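Local structure of trilobed Protease (Pyrococcus furiosus, 2GOP) at residues 25-30 against 324-329; 44-49 against 53-58; 74-79 against 104-109; 87-92 against 109-114. The protein forms the beta-propeller domain of a protease and probably, as in related propeller-bearing proteases, controls which peptide substrates reach the catalytic part. All blocks are in the same frame, centred on the assembly; numbering follows the deposited sequence. Where two conformers were deposited one is given.

Contact 1: 25-30 against 324-329; sequences ELVAYV and RELFTW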
# COMPACT_ATOMS: atom_id res chain seq x y z
N GLU A 25 -32.64 -10.09 -0.78
CA GLU A 25 -32.60 -11.27 -1.65
C GLU A 25 -31.96 -10.94 -3.00
O GLU A 25 -32.05 -11.72 -3.95
CB GLU A 25 -34.02 -11.82 -1.84
CG GLU A 25 -34.61 -12.45 -0.57
CD GLU A 25 -34.37 -13.95 -0.46
OE1 GLU A 25 -33.27 -14.42 -0.82
OE2 GLU A 25 -35.29 -14.66 -0.01
N LEU A 26 -31.31 -9.78 -3.07
CA LEU A 26 -30.57 -9.38 -4.27
C LEU A 26 -29.07 -9.56 -4.09
O LEU A 26 -28.52 -9.29 -3.02
CB LEU A 26 -30.85 -7.91 -4.61
CG LEU A 26 -32.26 -7.58 -5.10
CD1 LEU A 26 -32.38 -6.10 -5.42
CD2 LEU A 26 -32.65 -8.43 -6.31
N VAL A 27 -28.42 -10.02 -5.15
CA VAL A 27 -26.97 -9.96 -5.26
C VAL A 27 -26.66 -9.16 -6.52
O VAL A 27 -27.46 -9.14 -7.46
CB VAL A 27 -26.31 -11.35 -5.31
CG1 VAL A 27 -26.69 -12.15 -4.08
CG2 VAL A 27 -26.72 -12.10 -6.57
N ALA A 28 -25.53 -8.47 -6.51
CA ALA A 28 -25.02 -7.81 -7.71
C ALA A 28 -23.51 -7.94 -7.78
O ALA A 28 -22.84 -8.18 -6.77
CB ALA A 28 -25.43 -6.34 -7.76
N TYR A 29 -23.00 -7.77 -8.99
CA TYR A 29 -21.57 -7.86 -9.26
C TYR A 29 -21.26 -7.25 -10.61
O TYR A 29 -22.16 -6.99 -11.41
CB TYR A 29 -21.09 -9.32 -9.22
CG TYR A 29 -21.86 -10.24 -10.12
CD1 TYR A 29 -23.06 -10.82 -9.71
CD2 TYR A 29 -21.38 -10.55 -11.40
CE1 TYR A 29 -23.75 -11.67 -10.52
CE2 TYR A 29 -22.09 -11.40 -12.23
CZ TYR A 29 -23.27 -11.96 -11.78
OH TYR A 29 -23.98 -12.81 -12.59
N VAL A 30 -19.97 -7.03 -10.85
CA VAL A 30 -19.51 -6.53 -12.13
C VAL A 30 -19.02 -7.72 -12.97
O VAL A 30 -18.21 -8.54 -12.51
CB VAL A 30 -18.38 -5.47 -11.97
CG1 VAL A 30 -17.92 -4.98 -13.32
CG2 VAL A 30 -18.87 -4.31 -11.12
N ARG A 324 -12.58 -16.92 -10.79
CA ARG A 324 -13.60 -16.58 -9.81
C ARG A 324 -15.02 -16.63 -10.37
O ARG A 324 -15.28 -16.18 -11.49
CB ARG A 324 -13.32 -15.21 -9.18
CG ARG A 324 -13.20 -14.07 -10.18
CD ARG A 324 -12.31 -12.96 -9.67
NE ARG A 324 -12.05 -11.96 -10.70
CZ ARG A 324 -11.06 -12.01 -11.59
NH1 ARG A 324 -10.20 -13.01 -11.62
NH2 ARG A 324 -10.93 -11.02 -12.46
N GLU A 325 -15.92 -17.21 -9.58
CA GLU A 325 -17.36 -17.19 -9.82
C GLU A 325 -18.05 -16.74 -8.52
O GLU A 325 -17.42 -16.69 -7.46
CB GLU A 325 -17.86 -18.58 -10.21
CG GLU A 325 -17.29 -19.15 -11.52
CD GLU A 325 -17.90 -18.54 -12.78
OE1 GLU A 325 -18.91 -17.82 -12.69
OE2 GLU A 325 -17.35 -18.79 -13.87
N LEU A 326 -19.34 -16.44 -8.60
CA LEU A 326 -20.10 -15.98 -7.45
C LEU A 326 -20.71 -17.15 -6.69
O LEU A 326 -21.24 -18.10 -7.29
CB LEU A 326 -21.21 -15.03 -7.89
CG LEU A 326 -21.79 -14.09 -6.83
CD1 LEU A 326 -20.84 -12.97 -6.53
CD2 LEU A 326 -23.13 -13.53 -7.29
N PHE A 327 -20.63 -17.07 -5.37
CA PHE A 327 -21.18 -18.08 -4.47
C PHE A 327 -21.94 -17.37 -3.36
O PHE A 327 -21.61 -16.24 -3.01
CB PHE A 327 -20.05 -18.90 -3.83
CG PHE A 327 -19.29 -19.78 -4.79
CD1 PHE A 327 -18.29 -19.25 -5.59
CD2 PHE A 327 -19.56 -21.14 -4.88
CE1 PHE A 327 -17.58 -20.06 -6.47
CE2 PHE A 327 -18.85 -21.96 -5.76
CZ PHE A 327 -17.87 -21.42 -6.55
N THR A 328 -22.95 -18.04 -2.81
CA THR A 328 -23.60 -17.56 -1.59
C THR A 328 -23.37 -18.55 -0.46
O THR A 328 -22.97 -19.70 -0.67
CB THR A 328 -25.13 -17.32 -1.76
OG1 THR A 328 -25.78 -18.51 -2.23
CG2 THR A 328 -25.41 -16.16 -2.72
N TRP A 329 -23.62 -18.09 0.76
CA TRP A 329 -23.48 -18.95 1.92
C TRP A 329 -24.50 -18.54 2.99
O TRP A 329 -24.55 -17.39 3.40
CB TRP A 329 -22.04 -18.87 2.43
CG TRP A 329 -21.71 -19.91 3.42
CD1 TRP A 329 -21.21 -21.16 3.18
CD2 TRP A 329 -21.84 -19.79 4.83
NE1 TRP A 329 -21.03 -21.83 4.36
CE2 TRP A 329 -21.42 -21.02 5.39
CE3 TRP A 329 -22.30 -18.78 5.68
CZ2 TRP A 329 -21.42 -21.25 6.76
CZ3 TRP A 329 -22.30 -19.01 7.05
CH2 TRP A 329 -21.87 -20.24 7.57
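Y29 and V27 of strand 26-30 hold the tip of L326 between them, and this small apolar wedge joins the first blade of the propeller to the last. The two strands run antiparallel (160°), but their axes are 9.7 Å apart, too far for backbone pairing, so side chains alone bridge the gap. Y29 shows this well from root to tip. Its CG lies between the backbone N and the carbonyl carbon (chi1 54°), which sends the ring out across the interface. CB is still 5.1 Å from CD2 of L326. Farther out, the ring meets that methyl obliquely, Y29 CD1 coming within 3.6 Å of L326 CD2 and CE1 within 3.8 Å of it. At the far end, the hydroxyl passes beyond the leucine and hydrogen-bonds with the hydroxyl of Y339. A tyrosine thus suits the place: its ring carbons are apolar where they meet leucine, and its polar end finds a partner. L326 has CG anti to its backbone N (chi1 -159°), and the same CD2 also lies 3.9 Å from V27 CG2, the two side chains passing with their tips pointing opposite ways. Short, beta-branched V27 sets CG2 against the leucine and CG1 loosely toward T328 CG2. This is the seam left by the open velcro topology, in which neither end of the chain completes the other's blade. L326 also packs on P20 of strand 16-23 and on V314 and L316 of strand 313-318, while V27 and Y29 are bonded through their backbones to strand 40-49.

Contact 2: 44-49 against 53-58; sequences TIVIEN and NARRFI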
# COMPACT_ATOMS: atom_id res chain seq x y z
N THR A 44 -20.16 -4.54 -17.02
CA THR A 44 -21.60 -4.57 -16.87
C THR A 44 -21.92 -4.94 -15.43
O THR A 44 -21.32 -5.89 -14.90
CB THR A 44 -22.26 -5.65 -17.77
OG1 THR A 44 -21.89 -5.43 -19.14
CG2 THR A 44 -23.78 -5.63 -17.63
N ILE A 45 -22.83 -4.20 -14.80
CA ILE A 45 -23.37 -4.61 -13.51
C ILE A 45 -24.49 -5.62 -13.75
O ILE A 45 -25.38 -5.38 -14.57
CB ILE A 45 -23.91 -3.42 -12.69
CG1 ILE A 45 -22.75 -2.58 -12.15
CG2 ILE A 45 -24.82 -3.90 -11.56
CD1 ILE A 45 -23.18 -1.28 -11.50
N VAL A 46 -24.43 -6.76 -13.06
CA VAL A 46 -25.52 -7.72 -13.06
C VAL A 46 -26.19 -7.69 -11.69
O VAL A 46 -25.51 -7.68 -10.66
CB VAL A 46 -25.02 -9.14 -13.37
CG1 VAL A 46 -26.18 -10.14 -13.35
CG2 VAL A 46 -24.28 -9.17 -14.71
N ILE A 47 -27.52 -7.65 -11.70
CA ILE A 47 -28.32 -7.72 -10.48
C ILE A 47 -29.18 -8.99 -10.55
O ILE A 47 -30.05 -9.10 -11.43
CB ILE A 47 -29.26 -6.49 -10.35
CG1 ILE A 47 -28.45 -5.19 -10.46
CG2 ILE A 47 -30.04 -6.54 -9.04
CD1 ILE A 47 -29.27 -3.97 -10.81
N GLU A 48 -28.93 -9.93 -9.64
CA GLU A 48 -29.67 -11.19 -9.62
C GLU A 48 -30.55 -11.32 -8.38
O GLU A 48 -30.13 -11.03 -7.27
CB GLU A 48 -28.72 -12.39 -9.70
CG GLU A 48 -29.45 -13.74 -9.60
CD GLU A 48 -28.58 -14.94 -9.92
OE1 GLU A 48 -27.38 -14.76 -10.20
OE2 GLU A 48 -29.11 -16.07 -9.87
N ASN A 49 -31.78 -11.79 -8.59
CA ASN A 49 -32.70 -12.07 -7.51
C ASN A 49 -32.50 -13.52 -7.09
O ASN A 49 -32.62 -14.42 -7.91
CB ASN A 49 -34.14 -11.84 -8.00
CG ASN A 49 -35.18 -11.97 -6.89
OD1 ASN A 49 -35.09 -12.83 -6.02
ND2 ASN A 49 -36.19 -11.11 -6.95
N ASN A 53 -33.73 -16.43 -9.47
CA ASN A 53 -32.54 -16.33 -10.33
C ASN A 53 -32.66 -15.34 -11.51
O ASN A 53 -31.82 -15.34 -12.42
CB ASN A 53 -32.11 -17.72 -10.84
CG ASN A 53 -31.82 -18.69 -9.71
OD1 ASN A 53 -31.44 -18.29 -8.60
ND2 ASN A 53 -31.98 -19.98 -9.98
N ALA A 54 -33.68 -14.49 -11.46
CA ALA A 54 -33.90 -13.48 -12.50
C ALA A 54 -32.79 -12.44 -12.45
O ALA A 54 -32.34 -12.07 -11.36
CB ALA A 54 -35.27 -12.82 -12.32
N ARG A 55 -32.36 -11.98 -13.63
CA ARG A 55 -31.24 -11.05 -13.75
C ARG A 55 -31.65 -9.71 -14.34
O ARG A 55 -32.60 -9.62 -15.12
CB ARG A 55 -30.14 -11.64 -14.62
CG ARG A 55 -29.44 -12.79 -13.98
CD ARG A 55 -28.35 -13.35 -14.86
NE ARG A 55 -27.55 -14.32 -14.12
CZ ARG A 55 -26.67 -15.15 -14.67
NH1 ARG A 55 -26.47 -15.16 -15.99
NH2 ARG A 55 -25.98 -15.99 -13.90
N ARG A 56 -30.91 -8.67 -13.96
CA ARG A 56 -31.04 -7.35 -14.56
C ARG A 56 -29.64 -6.84 -14.83
O ARG A 56 -28.69 -7.27 -14.18
CB ARG A 56 -31.83 -6.41 -13.63
CG ARG A 56 -33.32 -6.76 -13.56
CD ARG A 56 -34.16 -5.70 -12.84
NE ARG A 56 -34.36 -5.74 -11.37
CZ ARG A 56 -33.90 -6.63 -10.47
NH1 ARG A 56 -33.14 -7.68 -10.78
NH2 ARG A 56 -34.23 -6.44 -9.20
N PHE A 57 -29.50 -5.96 -15.81
CA PHE A 57 -28.18 -5.51 -16.26
C PHE A 57 -28.11 -3.99 -16.32
O PHE A 57 -29.08 -3.33 -16.70
CB PHE A 57 -27.87 -6.11 -17.63
CG PHE A 57 -27.90 -7.62 -17.66
CD1 PHE A 57 -26.78 -8.36 -17.32
CD2 PHE A 57 -29.06 -8.30 -18.03
CE1 PHE A 57 -26.81 -9.75 -17.33
CE2 PHE A 57 -29.09 -9.69 -18.06
CZ PHE A 57 -27.96 -10.41 -17.70
N ILE A 58 -26.97 -3.43 -15.92
CA ILE A 58 -26.66 -2.03 -16.18
C ILE A 58 -25.34 -1.98 -16.95
O ILE A 58 -24.28 -2.34 -16.42
CB ILE A 58 -26.53 -1.21 -14.88
CG1 ILE A 58 -27.82 -1.29 -14.05
CG2 ILE A 58 -26.21 0.23 -15.21
CD1 ILE A 58 -27.71 -0.61 -12.67
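I45 and I47 pair with I58 and R56 in an antiparallel beta hairpin that forms the outer edge of the propeller's first blade. Both are hydrogen-bonded pairs; I47 N to R56 O is nearly straight, at 2.8 Å. Side chains alternate between two faces. On one, I45, I47 and I58 present branched apolar groups, I47 CD1 meeting I58 CD1 at 4.1 Å, and I58 goes on to pack against I73 and F75 of the next blade. R56 shares this face: its chain bends at chi3 (-88°), folding the guanidinium back over I47 so that NH1 rests 3.7 Å from I47 CG2; a long, flexible arginine can lay its flat end on the isoleucine in this way.

The other face carries V46, E48, R55 and F57. F57 lies alongside V46, its CE1 3.7 Å from V46 CG2, while the methyl of T44 comes to the edge of the ring. E48 keeps an extended chain, CG anti to the backbone N, which carries its carboxylate beside R55; OE1 sits in the plane of the guanidinium at its edge, in a long salt bridge of 3.9 Å to R55 NE, the two planes 77° apart. Replacing E48 by an alanine would probably leave the R55 charge without this mate and its guanidinium freer to turn.

At the turn, N49 accepts from K51 N through its side-chain OD1. Its backbone closes the ladder from both sides: N49 N gives a bond to A54 O, and N49 O takes a weak, bent one from N53 N, 2.8 Å long with an angle of only 123°.

Contact 3: 74-79 against 104-109; sequences AFMRAN and KNIRSL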
# COMPACT_ATOMS: atom_id res chain seq x y z
N ALA A 74 -26.77 2.44 -6.74
CA ALA A 74 -25.83 3.47 -7.15
C ALA A 74 -24.67 2.78 -7.86
O ALA A 74 -24.34 1.63 -7.57
CB ALA A 74 -25.33 4.26 -5.93
N PHE A 75 -24.05 3.48 -8.81
CA PHE A 75 -22.92 2.92 -9.52
C PHE A 75 -22.07 4.00 -10.12
O PHE A 75 -22.45 5.16 -10.13
CB PHE A 75 -23.38 1.93 -10.59
CG PHE A 75 -24.27 2.53 -11.65
CD1 PHE A 75 -25.65 2.60 -11.46
CD2 PHE A 75 -23.74 3.00 -12.85
CE1 PHE A 75 -26.48 3.12 -12.45
CE2 PHE A 75 -24.56 3.52 -13.84
CZ PHE A 75 -25.93 3.58 -13.64
N MET A 76 -20.92 3.59 -10.66
CA MET A 76 -19.98 4.52 -11.26
C MET A 76 -19.87 4.28 -12.76
O MET A 76 -19.84 3.13 -13.21
CB MET A 76 -18.62 4.35 -10.61
CG MET A 76 -17.77 5.60 -10.62
SD MET A 76 -16.02 5.20 -10.73
CE MET A 76 -15.97 4.98 -12.50
N ARG A 77 -19.78 5.37 -13.52
CA ARG A 77 -19.58 5.28 -14.96
C ARG A 77 -18.39 6.16 -15.36
O ARG A 77 -18.31 7.34 -15.00
CB ARG A 77 -20.86 5.70 -15.69
CG ARG A 77 -20.81 5.51 -17.20
CD ARG A 77 -22.21 5.55 -17.81
NE ARG A 77 -22.99 4.32 -17.55
CZ ARG A 77 -24.32 4.26 -17.55
NH1 ARG A 77 -25.04 5.35 -17.76
NH2 ARG A 77 -24.93 3.11 -17.32
N ALA A 78 -17.45 5.57 -16.09
CA ALA A 78 -16.27 6.28 -16.57
C ALA A 78 -16.60 6.97 -17.89
O ALA A 78 -17.16 6.35 -18.79
CB ALA A 78 -15.12 5.31 -16.77
N ASN A 79 -16.26 8.25 -17.97
CA ASN A 79 -16.31 8.99 -19.22
C ASN A 79 -14.88 9.10 -19.75
O ASN A 79 -14.12 9.97 -19.33
CB ASN A 79 -16.91 10.38 -18.99
CG ASN A 79 -17.21 11.11 -20.29
OD1 ASN A 79 -16.79 10.70 -21.37
ND2 ASN A 79 -17.95 12.21 -20.18
N LYS A 104 -13.20 13.62 -10.62
CA LYS A 104 -11.99 13.14 -11.27
C LYS A 104 -11.83 11.65 -10.96
O LYS A 104 -11.70 10.83 -11.86
CB LYS A 104 -10.77 13.93 -10.76
CG LYS A 104 -9.52 13.83 -11.62
CD LYS A 104 -8.39 14.66 -10.99
CE LYS A 104 -7.17 14.80 -11.91
NZ LYS A 104 -7.26 15.95 -12.86
N ASN A 105 -11.87 11.33 -9.67
CA ASN A 105 -11.71 9.96 -9.20
C ASN A 105 -12.65 9.69 -8.02
O ASN A 105 -12.94 10.59 -7.24
CB ASN A 105 -10.25 9.75 -8.78
CG ASN A 105 -9.91 8.30 -8.53
OD1 ASN A 105 -9.56 7.91 -7.41
ND2 ASN A 105 -10.02 7.47 -9.57
N ILE A 106 -13.11 8.45 -7.90
CA ILE A 106 -13.97 8.02 -6.79
C ILE A 106 -13.24 6.98 -5.93
O ILE A 106 -12.72 6.00 -6.46
CB ILE A 106 -15.29 7.44 -7.33
CG1 ILE A 106 -16.05 8.51 -8.13
CG2 ILE A 106 -16.14 6.84 -6.18
CD1 ILE A 106 -16.54 9.73 -7.34
N ARG A 107 -13.21 7.21 -4.62
CA ARG A 107 -12.59 6.29 -3.67
C ARG A 107 -13.62 5.33 -3.08
O ARG A 107 -13.36 4.14 -2.95
CB ARG A 107 -11.89 7.05 -2.54
CG ARG A 107 -11.03 6.17 -1.64
CD ARG A 107 -10.69 6.85 -0.33
NE ARG A 107 -9.54 6.23 0.33
CZ ARG A 107 -8.26 6.56 0.12
NH1 ARG A 107 -7.92 7.48 -0.78
NH2 ARG A 107 -7.30 5.94 0.80
N SER A 108 -14.77 5.85 -2.68
CA SER A 108 -15.81 5.00 -2.10
C SER A 108 -17.21 5.51 -2.37
O SER A 108 -17.41 6.70 -2.67
CB SER A 108 -15.63 4.86 -0.59
OG SER A 108 -15.62 6.13 0.02
N LEU A 109 -18.17 4.60 -2.24
CA LEU A 109 -19.56 4.85 -2.55
C LEU A 109 -20.40 3.99 -1.60
O LEU A 109 -20.27 2.78 -1.63
CB LEU A 109 -19.82 4.46 -4.00
CG LEU A 109 -21.20 4.72 -4.58
CD1 LEU A 109 -21.56 6.22 -4.48
CD2 LEU A 109 -21.20 4.20 -6.01
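A74 and M76 of one strand face L109 and I106 of another, and the two pairs meet through apolar side chains. A74 CB lies 4.1 Å from L109 CD2; a small residue is apt here because the leucine branch also comes down close to the main chain, CD2 standing 4.1 Å from F75 N. In the second pair M76 SD passes 4.1 Å from I106 CB, and M76 CG comes 4.2 Å from I106 CG1. The methionine bends at chi2 and chi3, and this flexible chain lies along the beta-branched isoleucine, the two pointing in opposite senses.

The spacing is uneven: a step of two residues, A74 to M76, is matched by a step of three, I106 to L109. A classic beta bulge explains it, for R107 and S108 together face V121, and the extra residue lets I106 and L109 turn to the same side. M63 of strand 62-66 touches M76, I106 and L109, and I120 of strand 117-123 backs both I106 and L109. The contact therefore joins two successive propeller blades: strand 72-79, second in its sheet between 62-66 and 84-91, lies against strand 105-111, the innermost of the next, with strand 117-123 beside it.

Contact 4: 87-92 against 109-114; sequences IWVADL and LEWNED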
# COMPACT_ATOMS: atom_id res chain seq x y z
N ILE A 87 -20.94 9.39 -10.84
CA ILE A 87 -21.82 8.62 -9.98
C ILE A 87 -23.25 8.72 -10.52
O ILE A 87 -23.72 9.80 -10.87
CB ILE A 87 -21.75 9.08 -8.52
CG1 ILE A 87 -20.33 8.93 -7.98
CG2 ILE A 87 -22.74 8.29 -7.66
CD1 ILE A 87 -19.71 7.53 -8.13
N TRP A 88 -23.90 7.55 -10.61
CA TRP A 88 -25.24 7.40 -11.10
C TRP A 88 -26.10 6.72 -10.04
O TRP A 88 -25.58 6.02 -9.16
CB TRP A 88 -25.25 6.51 -12.35
CG TRP A 88 -24.83 7.19 -13.59
CD1 TRP A 88 -23.60 7.71 -13.87
CD2 TRP A 88 -25.63 7.42 -14.76
NE1 TRP A 88 -23.59 8.25 -15.13
CE2 TRP A 88 -24.83 8.09 -15.69
CE3 TRP A 88 -26.96 7.12 -15.09
CZ2 TRP A 88 -25.31 8.48 -16.94
CZ3 TRP A 88 -27.43 7.51 -16.33
CH2 TRP A 88 -26.60 8.17 -17.24
N VAL A 89 -27.40 6.91 -10.16
CA VAL A 89 -28.37 6.16 -9.36
C VAL A 89 -29.48 5.64 -10.27
O VAL A 89 -30.05 6.39 -11.05
CB VAL A 89 -28.96 7.05 -8.23
CG1 VAL A 89 -30.00 6.27 -7.44
CG2 VAL A 89 -27.84 7.53 -7.31
N ALA A 90 -29.75 4.33 -10.18
CA ALA A 90 -30.83 3.69 -10.91
C ALA A 90 -31.93 3.31 -9.93
O ALA A 90 -31.68 2.79 -8.85
CB ALA A 90 -30.33 2.45 -11.63
N ASP A 91 -33.16 3.58 -10.34
CA ASP A 91 -34.33 3.25 -9.57
C ASP A 91 -34.88 1.94 -10.12
O ASP A 91 -35.45 1.91 -11.21
CB ASP A 91 -35.34 4.38 -9.68
CG ASP A 91 -36.43 4.29 -8.65
OD1 ASP A 91 -37.11 3.24 -8.59
OD2 ASP A 91 -36.60 5.27 -7.90
N LEU A 92 -34.70 0.87 -9.36
CA LEU A 92 -35.09 -0.47 -9.81
C LEU A 92 -36.61 -0.64 -9.91
O LEU A 92 -37.08 -1.54 -10.62
CB LEU A 92 -34.51 -1.54 -8.88
CG LEU A 92 -32.98 -1.60 -8.71
CD1 LEU A 92 -32.63 -2.75 -7.80
CD2 LEU A 92 -32.26 -1.74 -10.04
N LEU A 109 -18.17 4.60 -2.24
CA LEU A 109 -19.56 4.85 -2.55
C LEU A 109 -20.40 3.99 -1.60
O LEU A 109 -20.27 2.78 -1.63
CB LEU A 109 -19.82 4.46 -4.00
CG LEU A 109 -21.20 4.72 -4.58
CD1 LEU A 109 -21.56 6.22 -4.48
CD2 LEU A 109 -21.20 4.20 -6.01
N GLU A 110 -21.20 4.62 -0.74
CA GLU A 110 -21.86 3.89 0.35
C GLU A 110 -23.22 4.49 0.67
O GLU A 110 -23.33 5.69 0.87
CB GLU A 110 -21.00 3.89 1.63
CG GLU A 110 -21.54 3.00 2.78
CD GLU A 110 -20.80 3.12 4.14
OE1 GLU A 110 -19.96 4.02 4.37
OE2 GLU A 110 -21.08 2.26 5.01
N TRP A 111 -24.23 3.64 0.72
CA TRP A 111 -25.56 4.05 1.12
C TRP A 111 -25.64 4.18 2.63
O TRP A 111 -25.08 3.37 3.36
CB TRP A 111 -26.59 3.00 0.71
CG TRP A 111 -26.93 2.99 -0.73
CD1 TRP A 111 -26.50 2.10 -1.65
CD2 TRP A 111 -27.81 3.89 -1.42
NE1 TRP A 111 -27.04 2.39 -2.87
CE2 TRP A 111 -27.85 3.48 -2.76
CE3 TRP A 111 -28.57 4.99 -1.03
CZ2 TRP A 111 -28.62 4.14 -3.73
CZ3 TRP A 111 -29.32 5.65 -2.00
CH2 TRP A 111 -29.35 5.22 -3.33
N ASN A 112 -26.38 5.20 3.06
CA ASN A 112 -26.89 5.27 4.42
C ASN A 112 -27.94 4.17 4.64
O ASN A 112 -28.60 3.73 3.70
CB ASN A 112 -27.49 6.66 4.66
CG ASN A 112 -27.98 6.84 6.08
OD1 ASN A 112 -28.98 6.24 6.47
ND2 ASN A 112 -27.28 7.67 6.86
N GLU A 113 -28.09 3.72 5.89
CA GLU A 113 -29.10 2.72 6.29
C GLU A 113 -30.51 3.09 5.84
O GLU A 113 -31.39 2.24 5.71
CB GLU A 113 -29.14 2.59 7.82
CG GLU A 113 -27.94 1.88 8.45
CD GLU A 113 -27.89 2.04 9.97
OE1 GLU A 113 -28.86 2.58 10.56
OE2 GLU A 113 -26.87 1.64 10.57
N ASP A 114 -30.75 4.38 5.65
CA ASP A 114 -32.08 4.86 5.23
C ASP A 114 -32.40 4.71 3.73
O ASP A 114 -33.48 5.14 3.29
CB ASP A 114 -32.31 6.31 5.69
CG ASP A 114 -31.41 7.32 4.98
OD1 ASP A 114 -30.74 6.99 3.99
OD2 ASP A 114 -31.39 8.49 5.44
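The backbones of I87-V89 and L109-W111 run in nearly the same direction, 29° apart, and lie in different sheets, the CA atoms of I87 and L109 being 8.6 Å apart, too wide for direct backbone pairing. They are the third strand of the propeller's second blade and the first strand of its third blade, and apolar side chains fill the space between them. I87 and L109 reach for each other tip to tip, I87 CG2 meeting L109 CD1 at 4.0 Å. In I87 that methyl stands anti to the backbone N, while the longer CG1 branch is set beside it (chi1 -60°), and the residue goes on to touch M76 and I100 of its own blade. A leucine suits the other side because it forks, with CD1 turned to this strand.

Farther along, V89 CG1 comes up to the edge of the W111 indole, near the ring plane, at 4.3 Å from CH2. The broad indole spans a gap in which the CA atoms of V89 and W111 are 11.1 Å apart, and it does so without burying a polar atom unpaired, since W111 NE1 bonds to the carbonyl oxygen of R65. L118 of strand 117-123 touches both V89 and W111.

Beyond the tryptophan the strand ends in an Asx turn. N112 ND2 is held by D181, and D114 forms a salt bridge with K117, so both side chains are tied down where the chain reverses. N112 OD1 takes the backbone N of D114 on a lone pair in its carbonyl plane, 2.7 Å away at an angle of 163°.

In the fold
Contact 2 is the odd one out: neighbouring strands of one sheet are laced by backbone hydrogen bonds, and its partly exposed edge carries charged side chains. Contacts 1, 3 and 4 are buried and join different blades, with apolar side chains spanning backbones too far apart to pair. Contacts 3 and 4 share L109 and strand 105-111, which meets two adjacent strands of the second blade. Contact 1 differs from them by joining the chain's first and last blades. Its strand 26-35 neighbours 40-49 in the sheet of contact 2, where V27 O probably bonds E48 N. Contact 2 in turn packs on the second blade, I45 against F75 and I47 against L92, so the contacts follow successive blades round the propeller.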